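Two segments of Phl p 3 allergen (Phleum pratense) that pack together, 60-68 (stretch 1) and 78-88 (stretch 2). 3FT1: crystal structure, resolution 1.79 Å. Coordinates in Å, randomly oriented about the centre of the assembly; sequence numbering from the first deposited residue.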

ATOM      1  N   PRO A  60      -5.512  -6.543  15.081  1.00 15.35           N
ATOM      2  CA  PRO A  60      -4.222  -6.033  14.608  1.00 11.48           C
ATOM      3  C   PRO A  60      -3.851  -6.620  13.254  1.00 21.48           C
ATOM      4  O   PRO A  60      -4.080  -7.803  12.990  1.00 12.06           O
ATOM      5  CB  PRO A  60      -3.248  -6.489  15.695  1.00 17.74           C
ATOM      6  CG  PRO A  60      -4.097  -6.581  16.928  1.00 20.27           C
ATOM      7  CD  PRO A  60      -5.430  -7.077  16.451  1.00 19.00           C
ATOM      8  N   LEU A  61      -3.296  -5.776  12.393  1.00 12.97           N
ATOM      9  CA  LEU A  61      -2.882  -6.199  11.070  1.00 13.94           C
ATOM     10  C   LEU A  61      -1.631  -7.062  11.177  1.00 13.38           C
ATOM     11  O   LEU A  61      -0.762  -6.836  12.029  1.00 14.29           O
ATOM     12  CB  LEU A  61      -2.638  -4.972  10.191  1.00 13.63           C
ATOM     13  CG  LEU A  61      -3.868  -4.092   9.961  1.00 13.60           C
ATOM     14  CD1 LEU A  61      -3.477  -2.728   9.432  1.00 16.82           C
ATOM     15  CD2 LEU A  61      -4.829  -4.776   9.004  1.00 21.36           C
ATOM     16  N   VAL A  62      -1.543  -8.064  10.319  1.00 10.98           N
ATOM     17  CA  VAL A  62      -0.425  -8.987  10.353  1.00 15.66           C
ATOM     18  C   VAL A  62       0.456  -8.784   9.125  1.00 16.28           C
ATOM     19  O   VAL A  62       0.018  -9.003   7.992  1.00 12.54           O
ATOM     20  CB  VAL A  62      -0.919 -10.441  10.421  1.00 12.84           C
ATOM     21  CG1 VAL A  62       0.241 -11.404  10.315  1.00 16.07           C
ATOM     22  CG2 VAL A  62      -1.711 -10.673  11.710  1.00 17.75           C
ATOM     23  N   GLY A  63       1.693  -8.352   9.363  1.00 16.60           N
ATOM     24  CA  GLY A  63       2.653  -8.120   8.302  1.00 11.79           C
ATOM     25  C   GLY A  63       3.714  -9.197   8.240  1.00 20.01           C
ATOM     26  O   GLY A  63       3.660 -10.163   9.000  1.00 15.48           O
ATOM     27  N   PRO A  64       4.702  -9.031   7.347  1.00 13.08           N
ATOM     28  CA  PRO A  64       4.842  -7.857   6.473  1.00 13.00           C
ATOM     29  C   PRO A  64       3.713  -7.750   5.450  1.00 13.76           C
ATOM     30  O   PRO A  64       3.101  -8.747   5.075  1.00 17.59           O
ATOM     31  CB  PRO A  64       6.186  -8.085   5.779  1.00 18.00           C
ATOM     32  CG  PRO A  64       6.475  -9.532   5.932  1.00 25.75           C
ATOM     33  CD  PRO A  64       5.806  -9.990   7.185  1.00 14.75           C
ATOM     34  N   PHE A  65       3.446  -6.534   4.996  1.00 13.42           N
ATOM     35  CA  PHE A  65       2.267  -6.278   4.183  1.00 13.00           C
ATOM     36  C   PHE A  65       2.567  -6.266   2.687  1.00 12.59           C
ATOM     37  O   PHE A  65       3.561  -5.702   2.256  1.00 10.12           O
ATOM     38  CB  PHE A  65       1.636  -4.955   4.615  1.00 11.73           C
ATOM     39  CG  PHE A  65       1.294  -4.907   6.081  1.00 12.34           C
ATOM     40  CD1 PHE A  65       0.286  -5.703   6.591  1.00 14.89           C
ATOM     41  CD2 PHE A  65       1.994  -4.082   6.947  1.00 13.37           C
ATOM     42  CE1 PHE A  65      -0.026  -5.673   7.939  1.00 13.75           C
ATOM     43  CE2 PHE A  65       1.687  -4.048   8.302  1.00 14.15           C
ATOM     44  CZ  PHE A  65       0.672  -4.844   8.792  1.00 14.87           C
ATOM     45  N   ASN A  66       1.684  -6.891   1.914  1.00 14.59           N
ATOM     46  CA  ASN A  66       1.754  -6.887   0.455  1.00 11.82           C
ATOM     47  C   ASN A  66       0.680  -5.975  -0.113  1.00 10.35           C
ATOM     48  O   ASN A  66      -0.395  -5.840   0.473  1.00 11.47           O
ATOM     49  CB  ASN A  66       1.557  -8.312  -0.068  1.00 12.93           C
ATOM     50  CG  ASN A  66       2.355  -9.320   0.722  1.00 17.92           C
ATOM     51  OD1 ASN A  66       3.580  -9.375   0.611  1.00 17.20           O
ATOM     52  ND2 ASN A  66       1.670 -10.104   1.552  1.00 26.28           N
ATOM     53  N   PHE A  67       0.970  -5.337  -1.240  1.00 12.98           N
ATOM     54  CA  PHE A  67       0.039  -4.392  -1.847  1.00  9.73           C
ATOM     55  C   PHE A  67      -0.148  -4.689  -3.331  1.00 11.56           C
ATOM     56  O   PHE A  67       0.824  -4.891  -4.055  1.00 15.40           O
ATOM     57  CB  PHE A  67       0.534  -2.952  -1.658  1.00 11.61           C
ATOM     58  CG  PHE A  67       0.559  -2.518  -0.219  1.00 12.20           C
ATOM     59  CD1 PHE A  67      -0.558  -1.939   0.357  1.00 13.69           C
ATOM     60  CD2 PHE A  67       1.679  -2.741   0.566  1.00 15.97           C
ATOM     61  CE1 PHE A  67      -0.558  -1.567   1.697  1.00 15.15           C
ATOM     62  CE2 PHE A  67       1.692  -2.369   1.906  1.00 16.39           C
ATOM     63  CZ  PHE A  67       0.575  -1.779   2.469  1.00 15.10           C
ATOM     64  N   ARG A  68      -1.402  -4.731  -3.763  1.00  8.73           N
ATOM     65  CA  ARG A  68      -1.715  -4.896  -5.182  1.00  7.79           C
ATOM     66  C   ARG A  68      -2.261  -3.589  -5.705  1.00 13.16           C
ATOM     67  O   ARG A  68      -3.209  -3.032  -5.135  1.00 11.66           O
ATOM     68  CB  ARG A  68      -2.741  -6.002  -5.404  1.00 12.17           C
ATOM     69  CG  ARG A  68      -3.145  -6.155  -6.866  1.00 12.23           C
ATOM     70  CD  ARG A  68      -3.818  -7.487  -7.119  1.00 14.32           C
ATOM     71  NE  ARG A  68      -5.160  -7.530  -6.549  1.00 13.32           N
ATOM     72  CZ  ARG A  68      -5.949  -8.600  -6.591  1.00 17.92           C
ATOM     73  NH1 ARG A  68      -5.526  -9.717  -7.173  1.00 14.39           N
ATOM     74  NH2 ARG A  68      -7.158  -8.554  -6.055  1.00 15.89           N
ATOM     75  N   VAL A  78       2.099  -5.979  -8.131  1.00 11.40           N
ATOM     76  CA  VAL A  78       2.082  -6.391  -6.734  1.00 10.95           C
ATOM     77  C   VAL A  78       3.453  -6.118  -6.119  1.00 10.20           C
ATOM     78  O   VAL A  78       4.487  -6.484  -6.683  1.00 11.45           O
ATOM     79  CB  VAL A  78       1.710  -7.872  -6.575  1.00 13.31           C
ATOM     80  CG1 VAL A  78       1.843  -8.292  -5.116  1.00 12.94           C
ATOM     81  CG2 VAL A  78       0.282  -8.111  -7.054  1.00 15.42           C
ATOM     82  N   PHE A  79       3.454  -5.419  -4.989  1.00 11.46           N
ATOM     83  CA  PHE A  79       4.677  -5.168  -4.247  1.00 13.09           C
ATOM     84  C   PHE A  79       4.610  -5.976  -2.963  1.00 13.61           C
ATOM     85  O   PHE A  79       3.719  -5.773  -2.141  1.00 14.11           O
ATOM     86  CB  PHE A  79       4.826  -3.674  -3.954  1.00 13.79           C
ATOM     87  CG  PHE A  79       5.105  -2.857  -5.179  1.00 11.68           C
ATOM     88  CD1 PHE A  79       6.411  -2.598  -5.571  1.00 14.80           C
ATOM     89  CD2 PHE A  79       4.068  -2.375  -5.961  1.00 13.80           C
ATOM     90  CE1 PHE A  79       6.675  -1.856  -6.707  1.00 13.31           C
ATOM     91  CE2 PHE A  79       4.330  -1.635  -7.099  1.00 16.23           C
ATOM     92  CZ  PHE A  79       5.630  -1.381  -7.473  1.00 13.52           C
ATOM     93  N   ASP A  80       5.544  -6.907  -2.808  1.00 11.05           N
ATOM     94  CA  ASP A  80       5.468  -7.886  -1.731  1.00 14.41           C
ATOM     95  C   ASP A  80       6.297  -7.506  -0.510  1.00 19.96           C
ATOM     96  O   ASP A  80       7.415  -7.009  -0.635  1.00 17.03           O
ATOM     97  CB  ASP A  80       5.868  -9.271  -2.242  1.00 21.78           C
ATOM     98  CG  ASP A  80       4.877  -9.825  -3.260  1.00 25.45           C
ATOM     99  OD1 ASP A  80       3.788 -10.278  -2.850  1.00 20.89           O
ATOM    100  OD2 ASP A  80       5.188  -9.806  -4.472  1.00 42.64           O
ATOM    101  N   GLU A  81       5.726  -7.752   0.665  1.00 17.37           N
ATOM    102  CA  GLU A  81       6.393  -7.517   1.946  1.00 17.23           C
ATOM    103  C   GLU A  81       7.088  -6.157   1.981  1.00 14.28           C
ATOM    104  O   GLU A  81       8.277  -6.045   2.272  1.00 18.74           O
ATOM    105  CB  GLU A  81       7.351  -8.670   2.272  1.00 23.35           C
ATOM    106  CG  GLU A  81       6.678 -10.042   2.141  1.00 21.29           C
ATOM    107  CD  GLU A  81       7.400 -11.142   2.894  1.00 17.97           C
ATOM    108  OE1 GLU A  81       8.571 -10.943   3.275  1.00 35.74           O
ATOM    109  OE2 GLU A  81       6.785 -12.208   3.109  1.00 37.53           O
ATOM    110  N   VAL A  82       6.307  -5.126   1.698  1.00  8.44           N
ATOM    111  CA  VAL A  82       6.815  -3.762   1.586  1.00  7.72           C
ATOM    112  C   VAL A  82       6.930  -3.043   2.923  1.00 16.38           C
ATOM    113  O   VAL A  82       7.837  -2.236   3.119  1.00 12.77           O
ATOM    114  CB  VAL A  82       5.913  -2.919   0.671  1.00 13.77           C
ATOM    115  CG1 VAL A  82       6.452  -1.491   0.588  1.00 18.40           C
ATOM    116  CG2 VAL A  82       5.851  -3.543  -0.700  1.00 22.57           C
ATOM    117  N   ILE A  83       5.995  -3.323   3.822  1.00 13.03           N
ATOM    118  CA  ILE A  83       5.950  -2.685   5.134  1.00  8.55           C
ATOM    119  C   ILE A  83       5.912  -3.752   6.230  1.00 11.85           C
ATOM    120  O   ILE A  83       5.121  -4.701   6.156  1.00 11.16           O
ATOM    121  CB  ILE A  83       4.709  -1.772   5.254  1.00  6.46           C
ATOM    122  CG1 ILE A  83       4.717  -0.729   4.129  1.00 11.47           C
ATOM    123  CG2 ILE A  83       4.629  -1.134   6.640  1.00 10.14           C
ATOM    124  CD1 ILE A  83       3.541   0.203   4.149  1.00 14.62           C
ATOM    125  N   PRO A  84       6.774  -3.611   7.244  1.00 10.47           N
ATOM    126  CA  PRO A  84       6.834  -4.641   8.285  1.00 12.45           C
ATOM    127  C   PRO A  84       5.675  -4.468   9.224  1.00 10.81           C
ATOM    128  O   PRO A  84       5.077  -3.395   9.255  1.00 12.39           O
ATOM    129  CB  PRO A  84       8.125  -4.315   9.021  1.00 11.24           C
ATOM    130  CG  PRO A  84       8.273  -2.829   8.865  1.00 13.28           C
ATOM    131  CD  PRO A  84       7.687  -2.487   7.512  1.00 10.79           C
ATOM    132  N   THR A  85       5.356  -5.508   9.986  1.00  8.76           N
ATOM    133  CA  THR A  85       4.322  -5.383  10.996  1.00 11.08           C
ATOM    134  C   THR A  85       4.612  -4.213  11.928  1.00 13.48           C
ATOM    135  O   THR A  85       3.731  -3.397  12.212  1.00 14.08           O
ATOM    136  CB  THR A  85       4.227  -6.664  11.810  1.00 19.16           C
ATOM    137  OG1 THR A  85       3.965  -7.747  10.916  1.00 13.69           O
ATOM    138  CG2 THR A  85       3.114  -6.565  12.836  1.00 17.72           C
ATOM    139  N   ALA A  86       5.854  -4.133  12.395  1.00  8.96           N
ATOM    140  CA  ALA A  86       6.250  -3.076  13.318  1.00 12.19           C
ATOM    141  C   ALA A  86       6.698  -1.846  12.543  1.00 14.57           C
ATOM    142  O   ALA A  86       7.846  -1.407  12.644  1.00 17.71           O
ATOM    143  CB  ALA A  86       7.351  -3.562  14.240  1.00 16.31           C
ATOM    144  N   PHE A  87       5.782  -1.302  11.751  1.00 13.68           N
ATOM    145  CA  PHE A  87       6.055  -0.105  10.966  1.00 13.09           C
ATOM    146  C   PHE A  87       6.119   1.132  11.858  1.00 16.93           C
ATOM    147  O   PHE A  87       5.691   1.108  13.012  1.00 13.07           O
ATOM    148  CB  PHE A  87       4.972   0.085   9.907  1.00 12.88           C
ATOM    149  CG  PHE A  87       3.581   0.107  10.468  1.00 13.34           C
ATOM    150  CD1 PHE A  87       3.069   1.267  11.036  1.00 14.94           C
ATOM    151  CD2 PHE A  87       2.784  -1.031  10.435  1.00 13.50           C
ATOM    152  CE1 PHE A  87       1.781   1.296  11.554  1.00 17.09           C
ATOM    153  CE2 PHE A  87       1.496  -1.014  10.948  1.00 12.67           C
ATOM    154  CZ  PHE A  87       0.994   0.156  11.509  1.00 16.94           C
ATOM    155  N   SER A  88       6.628   2.228  11.303  1.00 12.44           N
ATOM    156  CA  SER A  88       6.912   3.410  12.105  1.00  9.73           C
ATOM    157  C   SER A  88       6.295   4.666  11.490  1.00 10.21           C
ATOM    158  O   SER A  88       6.377   4.879  10.277  1.00 11.55           O
ATOM    159  CB  SER A  88       8.423   3.551  12.293  1.00 10.02           C
ATOM    160  OG  SER A  88       8.719   4.589  13.202  1.00 16.79           O
TER
HETATM  161  O   HOH W   1       3.735 -11.229   3.673  1.00 28.43           O
HETATM  162  O   HOH W   2       4.071 -11.900  -0.475  1.00 28.13           O

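The strand segments around Phe67 and Phe79 run antiparallel, their directions 172° apart and their axes 4.7 Å apart at closest approach. Phe67 and Phe79 form a reciprocal backbone pair: Phe67 N donates to Phe79 O (2.9 Å) and Phe79 N to Phe67 O (2.8 Å), both nearly straight. The next pair, Arg68 and Val78, is a non-hydrogen-bonded one, and its CA atoms approach to 4.4 Å. At Glu81, whose phi/psi of 46/55° is left-handed, the second chain turns a corner. Two further backbone hydrogen bonds lie beyond it, Val82 N to Phe65 O (2.9 Å) and Phe65 N to Ile83 O (2.7 Å).

Asn66 serves the corner: its amide oxygen OD1 accepts from Glu81 N at 2.7 Å, an amide that Phe65 O, 3.4 Å away, meets at a poor angle. Water 1 links Asn66 ND2, Pro64 O and Glu81 OE2.

Phe65, Phe67, Phe79 and Ile83 direct their side chains to one face, where large apolar groups can pack out of water. Phe67 CE2 meets Ile83 CD1 at 3.9 Å, while Phe65 packs CD2 against Ile83 CB (3.9 Å) and presents its ring edge to Phe87, CE2 to CD2 at 3.9 Å.

Gly63 fits beside Thr85 because it lacks a side chain: an ideal CB would lie 2.7 Å from Thr85 OG1, a clash. Gly63 N instead makes a weak hydrogen bond to that OG1 (2.8 Å).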